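Local coordinates for protein putative thioesterase (Escherichia coli, PDB 5UGZ) that releases intermediates from the colibactin NRPS/PKS assembly line as an unusual type-II thioesterase, at residues His97-Gly100 / Gly101-Phe105; Met148-Ile151 / Val152-Gly156; Thr169-Thr172 / Pro173-Asn177. All coordinates share one frame; numbering follows the deposited sequence.

Contact 1: residues His97-Gly100 / Gly101-Phe105; sequences HSLG and GIMAF
The turn between strand 91-97 and helix 99-113 carries the GxSxG pattern of a nucleophile elbow, as in alpha/beta-hydrolases, and here the carbonyl of Ser98 takes hold of Gly101 and Ile102. Ser98 sits at the N-cap position with a positive phi (57°), the strained backbone expected of such an elbow, and probably serves as the nucleophile. Its carbonyl, not its hydroxyl, ties the first helical turn. Ser98 O accepts Gly101 N at 2.7 Å from above the carbonyl plane and Ile102 N at 3.2 Å within that plane, two N-H groups sharing one oxygen. One residue on, Met103 N gives Leu99 O a nearly straight bond (2.9 Å, 166°). Ala104 N then reaches Gly100 O at 2.8 Å from above the plane of that carbonyl. Among the side chains, Leu99 and Met103 lie one turn apart and cross obliquely, branch CD1 of Leu99 against CG of Met103 at 4.2 Å. Because Met103 CG is anti to its carbonyl carbon (chi1 -67°), it also comes to rest 3.3 Å from Leu99 O. The bent thioether chain packs on Met72, Ala75 and Leu79. Both glycines fit closely: a beta carbon on Gly100 would come 3.0 Å from His97 O, and one on Gly101 would come 3.1 Å from Ser98 O. His97 is held from outside the turn through ND1 by the hydroxyl of Ser125. With its carbonyl committed to the helix start, Ser98 is fixed in its backbone while its CB points away from the turn, its OG makes a weak bond to Gly126 O and the side chain touches His235, a geometry consistent with a serine presented for attack on a thioester.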
loop_
_atom_site.group_PDB
_atom_site.type_symbol
_atom_site.label_atom_id
_atom_site.label_comp_id
_atom_site.label_asym_id
_atom_site.label_seq_id
_atom_site.Cartn_x
_atom_site.Cartn_y
_atom_site.Cartn_z
ATOM N N HIS A 97 0.852 -1.234 1.153
ATOM C CA HIS A 97 1.245 -0.999 2.541
ATOM C C HIS A 97 1.215 0.498 2.820
ATOM O O HIS A 97 1.766 1.294 2.049
ATOM C CB HIS A 97 2.638 -1.565 2.855
ATOM C CG HIS A 97 2.994 -1.531 4.319
ATOM N ND1 HIS A 97 2.603 -2.509 5.210
ATOM C CD2 HIS A 97 3.687 -0.625 5.048
ATOM C CE1 HIS A 97 3.050 -2.213 6.417
ATOM N NE2 HIS A 97 3.709 -1.073 6.346
ATOM N N SER A 98 0.550 0.876 3.910
ATOM C CA SER A 98 0.483 2.263 4.396
ATOM C C SER A 98 -0.072 3.179 3.309
ATOM O O SER A 98 -1.234 2.993 2.914
ATOM C CB SER A 98 1.853 2.646 4.937
ATOM O OG SER A 98 1.670 3.484 6.059
ATOM N N LEU A 99 0.676 4.182 2.837
ATOM C CA LEU A 99 0.212 5.030 1.741
ATOM C C LEU A 99 -0.194 4.195 0.538
ATOM O O LEU A 99 -1.165 4.516 -0.157
ATOM C CB LEU A 99 1.315 6.021 1.350
ATOM C CG LEU A 99 1.087 6.844 0.094
ATOM C CD1 LEU A 99 -0.100 7.804 0.276
ATOM C CD2 LEU A 99 2.362 7.583 -0.271
ATOM N N GLY A 100 0.548 3.121 0.275
ATOM C CA GLY A 100 0.185 2.219 -0.791
ATOM C C GLY A 100 -1.162 1.575 -0.583
ATOM O O GLY A 100 -1.783 1.132 -1.554
ATOM N N GLY A 101 -1.629 1.510 0.658
ATOM C CA GLY A 101 -2.935 0.946 0.956
ATOM C C GLY A 101 -4.049 1.928 0.652
ATOM O O GLY A 101 -5.087 1.537 0.120
ATOM N N ILE A 102 -3.840 3.206 0.999
ATOM C CA ILE A 102 -4.771 4.269 0.608
ATOM C C ILE A 102 -4.827 4.388 -0.904
ATOM O O ILE A 102 -5.897 4.557 -1.496
ATOM C CB ILE A 102 -4.359 5.614 1.242
ATOM C CG1 ILE A 102 -4.568 5.614 2.761
ATOM C CG2 ILE A 102 -5.124 6.754 0.606
ATOM C CD1 ILE A 102 -6.019 5.471 3.209
ATOM N N MET A 103 -3.669 4.313 -1.552
ATOM C CA MET A 103 -3.621 4.352 -3.005
ATOM C C MET A 103 -4.274 3.121 -3.613
ATOM O O MET A 103 -4.973 3.231 -4.618
ATOM C CB MET A 103 -2.171 4.506 -3.478
ATOM C CG MET A 103 -1.576 5.855 -3.106
ATOM S SD MET A 103 -0.068 6.360 -3.977
ATOM C CE MET A 103 -0.636 6.374 -5.665
ATOM N N ALA A 104 -4.069 1.945 -3.017
ATOM C CA ALA A 104 -4.772 0.752 -3.479
ATOM C C ALA A 104 -6.283 0.928 -3.384
ATOM O O ALA A 104 -7.019 0.539 -4.300
ATOM C CB ALA A 104 -4.326 -0.470 -2.685
ATOM N N PHE A 105 -6.765 1.510 -2.285
ATOM C CA PHE A 105 -8.196 1.734 -2.135
ATOM C C PHE A 105 -8.725 2.668 -3.211
ATOM O O PHE A 105 -9.752 2.393 -3.839
ATOM C CB PHE A 105 -8.502 2.312 -0.756
ATOM C CG PHE A 105 -9.946 2.693 -0.582
ATOM C CD1 PHE A 105 -10.902 1.734 -0.292
ATOM C CD2 PHE A 105 -10.347 4.014 -0.720
ATOM C CE1 PHE A 105 -12.242 2.093 -0.141
ATOM C CE2 PHE A 105 -11.663 4.381 -0.572
ATOM C CZ PHE A 105 -12.620 3.418 -0.280
#

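Contact 2: residues Met148-Ile151 / Val152-Gly156; sequences MEEI and VKLGG
Val152 meets Met148 in the final turns of helix 144-154, which stops in a Schellman motif at Gly155. Val152 N donates to Met148 O at 3.0 Å with a nearly straight N-H (163°), and its side chain touches Val159. Just before it, Ile151 CG1 stands between its own backbone N and carbonyl carbon, close to Val152 N (3.3 Å); the isoleucine side chain touches Thr157 and Ile175. Lys153 continues the helix with its N bonded to Glu149 O at 2.9 Å. Its side chain, bent at chi3, passes at a slant to that of Glu150, where NZ and OE1 form a long salt bridge of 3.9 Å; at that length the attraction is probably mild. The other carboxylate oxygen, Glu150 OE2, simply packs against Leu154, 3.8 Å from its CG. With its CG anti to the backbone N (chi1 -177°) and its chain bent at chi2, Glu150 reaches forward along the last turn, one oxygen near the lysine and the other against leucine carbons, and the side chain also touches Leu139. Leu154 N bonds to Glu150 O at 2.9 Å and adds a weak bond to Ile151 O at 3.3 Å. Gly155 breaks the helix with a positive phi (71°), a conformation that favours glycine, and its N makes a weak bond to Val152 O. Gly156 closes the motif as the chain swings back, ending the helix with a bond that skips one residue further than the helical pattern: Gly156 N reaches Ile151 O at 2.9 Å, tilted slightly from the carbonyl plane.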
loop_
_atom_site.group_PDB
_atom_site.type_symbol
_atom_site.label_atom_id
_atom_site.label_comp_id
_atom_site.label_asym_id
_atom_site.label_seq_id
_atom_site.Cartn_x
_atom_site.Cartn_y
_atom_site.Cartn_z
ATOM N N MET A 148 12.815 14.378 8.894
ATOM C CA MET A 148 13.429 13.056 8.936
ATOM C C MET A 148 13.686 12.594 10.361
ATOM O O MET A 148 13.608 11.391 10.640
ATOM C CB MET A 148 14.725 13.050 8.135
ATOM C CG MET A 148 14.519 13.314 6.649
ATOM S SD MET A 148 13.443 12.087 5.883
ATOM C CE MET A 148 14.394 10.597 6.169
ATOM N N GLU A 149 14.003 13.518 11.272
ATOM C CA GLU A 149 14.142 13.135 12.671
ATOM C C GLU A 149 12.802 12.681 13.232
ATOM O O GLU A 149 12.732 11.704 13.985
ATOM C CB GLU A 149 14.729 14.292 13.485
ATOM C CG GLU A 149 16.151 14.702 13.062
ATOM C CD GLU A 149 16.770 15.786 13.953
ATOM O OE1 GLU A 149 17.022 15.511 15.145
ATOM O OE2 GLU A 149 17.011 16.915 13.463
ATOM N N GLU A 150 11.719 13.349 12.840
ATOM C CA GLU A 150 10.413 12.962 13.360
ATOM C C GLU A 150 9.977 11.600 12.836
ATOM O O GLU A 150 9.351 10.825 13.567
ATOM C CB GLU A 150 9.367 14.012 13.015
ATOM C CG GLU A 150 8.015 13.692 13.607
ATOM C CD GLU A 150 8.021 13.688 15.134
ATOM O OE1 GLU A 150 8.871 14.372 15.747
ATOM O OE2 GLU A 150 7.167 13.004 15.726
ATOM N N ILE A 151 10.260 11.293 11.568
ATOM C CA ILE A 151 9.742 10.031 11.052
ATOM C C ILE A 151 10.631 8.874 11.485
ATOM O O ILE A 151 10.150 7.746 11.631
ATOM C CB ILE A 151 9.543 10.067 9.522
ATOM C CG1 ILE A 151 10.869 10.178 8.773
ATOM C CG2 ILE A 151 8.563 11.181 9.126
ATOM C CD1 ILE A 151 10.723 9.884 7.287
ATOM N N VAL A 152 11.921 9.124 11.712
ATOM C CA VAL A 152 12.751 8.137 12.400
ATOM C C VAL A 152 12.214 7.899 13.807
ATOM O O VAL A 152 12.158 6.759 14.283
ATOM C CB VAL A 152 14.229 8.582 12.411
ATOM C CG1 VAL A 152 14.939 8.083 13.644
ATOM C CG2 VAL A 152 14.952 8.079 11.170
ATOM N N LYS A 153 11.769 8.961 14.478
ATOM C CA LYS A 153 11.210 8.797 15.815
ATOM C C LYS A 153 9.923 7.979 15.788
ATOM O O LYS A 153 9.666 7.194 16.707
ATOM C CB LYS A 153 10.956 10.161 16.450
ATOM C CG LYS A 153 10.369 10.082 17.826
ATOM C CD LYS A 153 10.219 11.460 18.411
ATOM C CE LYS A 153 11.298 12.362 17.857
ATOM N NZ LYS A 153 11.378 13.646 18.614
ATOM N N LEU A 154 9.105 8.138 14.742
ATOM C CA LEU A 154 7.814 7.464 14.662
ATOM C C LEU A 154 7.899 6.048 14.111
ATOM O O LEU A 154 6.877 5.353 14.091
ATOM C CB LEU A 154 6.854 8.260 13.781
ATOM C CG LEU A 154 6.307 9.599 14.265
ATOM C CD1 LEU A 154 5.768 10.347 13.083
ATOM C CD2 LEU A 154 5.203 9.395 15.284
ATOM N N GLY A 155 9.066 5.607 13.649
ATOM C CA GLY A 155 9.150 4.335 12.947
ATOM C C GLY A 155 8.515 4.335 11.566
ATOM O O GLY A 155 8.067 3.284 11.096
ATOM N N GLY A 156 8.452 5.495 10.909
ATOM C CA GLY A 156 7.968 5.641 9.551
ATOM C C GLY A 156 9.029 5.432 8.495
ATOM O O GLY A 156 8.782 5.688 7.313
#

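Contact 3: residues Thr169-Thr172 / Pro173-Asn177; sequences TIFT and PIIKN
Phe171 and Ile175, one turn apart in helix 165-183, make the tight part of this contact. Methyl CG2 of Ile175 sits over one face of the phenyl ring, 4.0 Å from its centroid and 22° off the normal, a CH-pi contact shifted toward the CE2 rim. Ile175 CD1 also reaches Phe171 CZ at 3.8 Å. With Phe171 CG anti to the backbone N (chi1 172°), the ring leans along the helix over Ile175 and against Thr157. With an alanine in place of Phe171, the ring over Ile175 is gone, which would probably open a gap there and let the isoleucine side chain turn more easily. Thr172 CB is also tight on Pro173 CD, 3.4 Å away, although the proline is itself exposed; Thr172 OG1 is satisfied by Met168 O. The loose side is formed by the exposed Thr169 and Ile170. There Thr169 O meets no N-H but Pro173 CD, at 3.3 Å. Neither Pro173 nor Ile174 makes the usual i to i-4 bond: Ile174 N has only a weak i to i-3 bond to Phe171 O, and Ile175 N a weak one to the same oxygen. Lys176 N reaches Thr172 O at 3.0 Å, almost in line with the C=O. Lys176 NZ extends away to a salt bridge with Asp144. Lacking an N-H at 173, the backbone bends here in the manner typical of a proline-kinked helix.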
loop_
_atom_site.group_PDB
_atom_site.type_symbol
_atom_site.label_atom_id
_atom_site.label_comp_id
_atom_site.label_asym_id
_atom_site.label_seq_id
_atom_site.Cartn_x
_atom_site.Cartn_y
_atom_site.Cartn_z
ATOM N N THR A 169 20.275 12.665 1.631
ATOM C CA THR A 169 20.091 13.790 0.719
ATOM C C THR A 169 19.155 13.426 -0.438
ATOM O O THR A 169 18.138 14.089 -0.659
ATOM C CB THR A 169 21.454 14.266 0.192
ATOM O OG1 THR A 169 22.383 14.382 1.279
ATOM C CG2 THR A 169 21.315 15.627 -0.470
ATOM N N ILE A 170 19.483 12.364 -1.183
ATOM C CA ILE A 170 18.678 11.987 -2.346
ATOM C C ILE A 170 17.318 11.449 -1.920
ATOM O O ILE A 170 16.335 11.595 -2.649
ATOM C CB ILE A 170 19.423 10.956 -3.221
ATOM C CG1 ILE A 170 19.462 9.603 -2.521
ATOM C CG2 ILE A 170 20.840 11.424 -3.519
ATOM C CD1 ILE A 170 18.898 8.461 -3.336
ATOM N N PHE A 171 17.232 10.836 -0.744
ATOM C CA PHE A 171 16.025 10.129 -0.336
ATOM C C PHE A 171 14.981 11.053 0.278
ATOM O O PHE A 171 13.781 10.811 0.138
ATOM C CB PHE A 171 16.417 9.029 0.649
ATOM C CG PHE A 171 15.268 8.341 1.312
ATOM C CD1 PHE A 171 14.391 7.555 0.584
ATOM C CD2 PHE A 171 15.100 8.429 2.685
ATOM C CE1 PHE A 171 13.338 6.893 1.211
ATOM C CE2 PHE A 171 14.059 7.773 3.315
ATOM C CZ PHE A 171 13.175 7.007 2.578
ATOM N N THR A 172 15.405 12.114 0.946
ATOM C CA THR A 172 14.458 12.918 1.714
ATOM C C THR A 172 13.326 13.493 0.873
ATOM O O THR A 172 12.157 13.350 1.274
ATOM C CB THR A 172 15.237 14.000 2.461
ATOM O OG1 THR A 172 15.900 13.383 3.568
ATOM C CG2 THR A 172 14.292 15.087 2.970
ATOM N N PRO A 173 13.574 14.138 -0.271
ATOM C CA PRO A 173 12.453 14.672 -1.065
ATOM C C PRO A 173 11.411 13.626 -1.417
ATOM O O PRO A 173 10.221 13.945 -1.487
ATOM C CB PRO A 173 13.141 15.212 -2.325
ATOM C CG PRO A 173 14.547 15.407 -1.946
ATOM C CD PRO A 173 14.877 14.393 -0.903
ATOM N N ILE A 174 11.826 12.381 -1.646
ATOM C CA ILE A 174 10.894 11.351 -2.091
ATOM C C ILE A 174 9.925 10.976 -0.972
ATOM O O ILE A 174 8.707 11.020 -1.159
ATOM C CB ILE A 174 11.669 10.131 -2.619
ATOM C CG1 ILE A 174 12.444 10.520 -3.890
ATOM C CG2 ILE A 174 10.730 8.984 -2.890
ATOM C CD1 ILE A 174 13.672 9.660 -4.123
ATOM N N ILE A 175 10.450 10.632 0.211
ATOM C CA ILE A 175 9.598 10.247 1.338
ATOM C C ILE A 175 8.760 11.427 1.838
ATOM O O ILE A 175 7.624 11.239 2.291
ATOM C CB ILE A 175 10.454 9.615 2.469
ATOM C CG1 ILE A 175 9.587 9.248 3.687
ATOM C CG2 ILE A 175 11.616 10.508 2.865
ATOM C CD1 ILE A 175 10.064 8.009 4.448
ATOM N N LYS A 176 9.288 12.654 1.750
ATOM C CA LYS A 176 8.526 13.830 2.169
ATOM C C LYS A 176 7.344 14.078 1.245
ATOM O O LYS A 176 6.257 14.462 1.700
ATOM C CB LYS A 176 9.434 15.056 2.204
ATOM C CG LYS A 176 8.937 16.169 3.091
ATOM C CD LYS A 176 9.950 17.289 3.117
ATOM C CE LYS A 176 9.690 18.266 4.246
ATOM N NZ LYS A 176 10.582 19.445 4.097
ATOM N N ASN A 177 7.545 13.868 -0.058
ATOM C CA ASN A 177 6.444 13.959 -1.009
ATOM C C ASN A 177 5.347 12.956 -0.687
ATOM O O ASN A 177 4.158 13.299 -0.732
ATOM C CB ASN A 177 6.948 13.727 -2.431
ATOM C CG ASN A 177 5.836 13.860 -3.461
ATOM O OD1 ASN A 177 5.099 12.907 -3.735
ATOM N ND2 ASN A 177 5.686 15.050 -4.007
#

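Contacts 2 and 3 belong to consecutive helices, 144-154 and 165-183, and touch each other directly, with centres about 13 Å apart. Met148 CG meets Thr172 OG1 at 3.4 Å, and Ile151 CD1 packs on Ile175 CD1 at 3.5 Å. Contact 1, near the centre of the chain, holds the probable nucleophile elbow and touches neither: its centre is about 19 Å from both others, with nearest atoms about 8 Å from contact 2 and about 6 Å from contact 3. Asp178 and Tyr182, just beyond contact 3, touch Leu99. Helix 165-183 therefore borders the elbow and helix 144-154 packs on it, consistent with a lid-like element as in related type-II thioesterases.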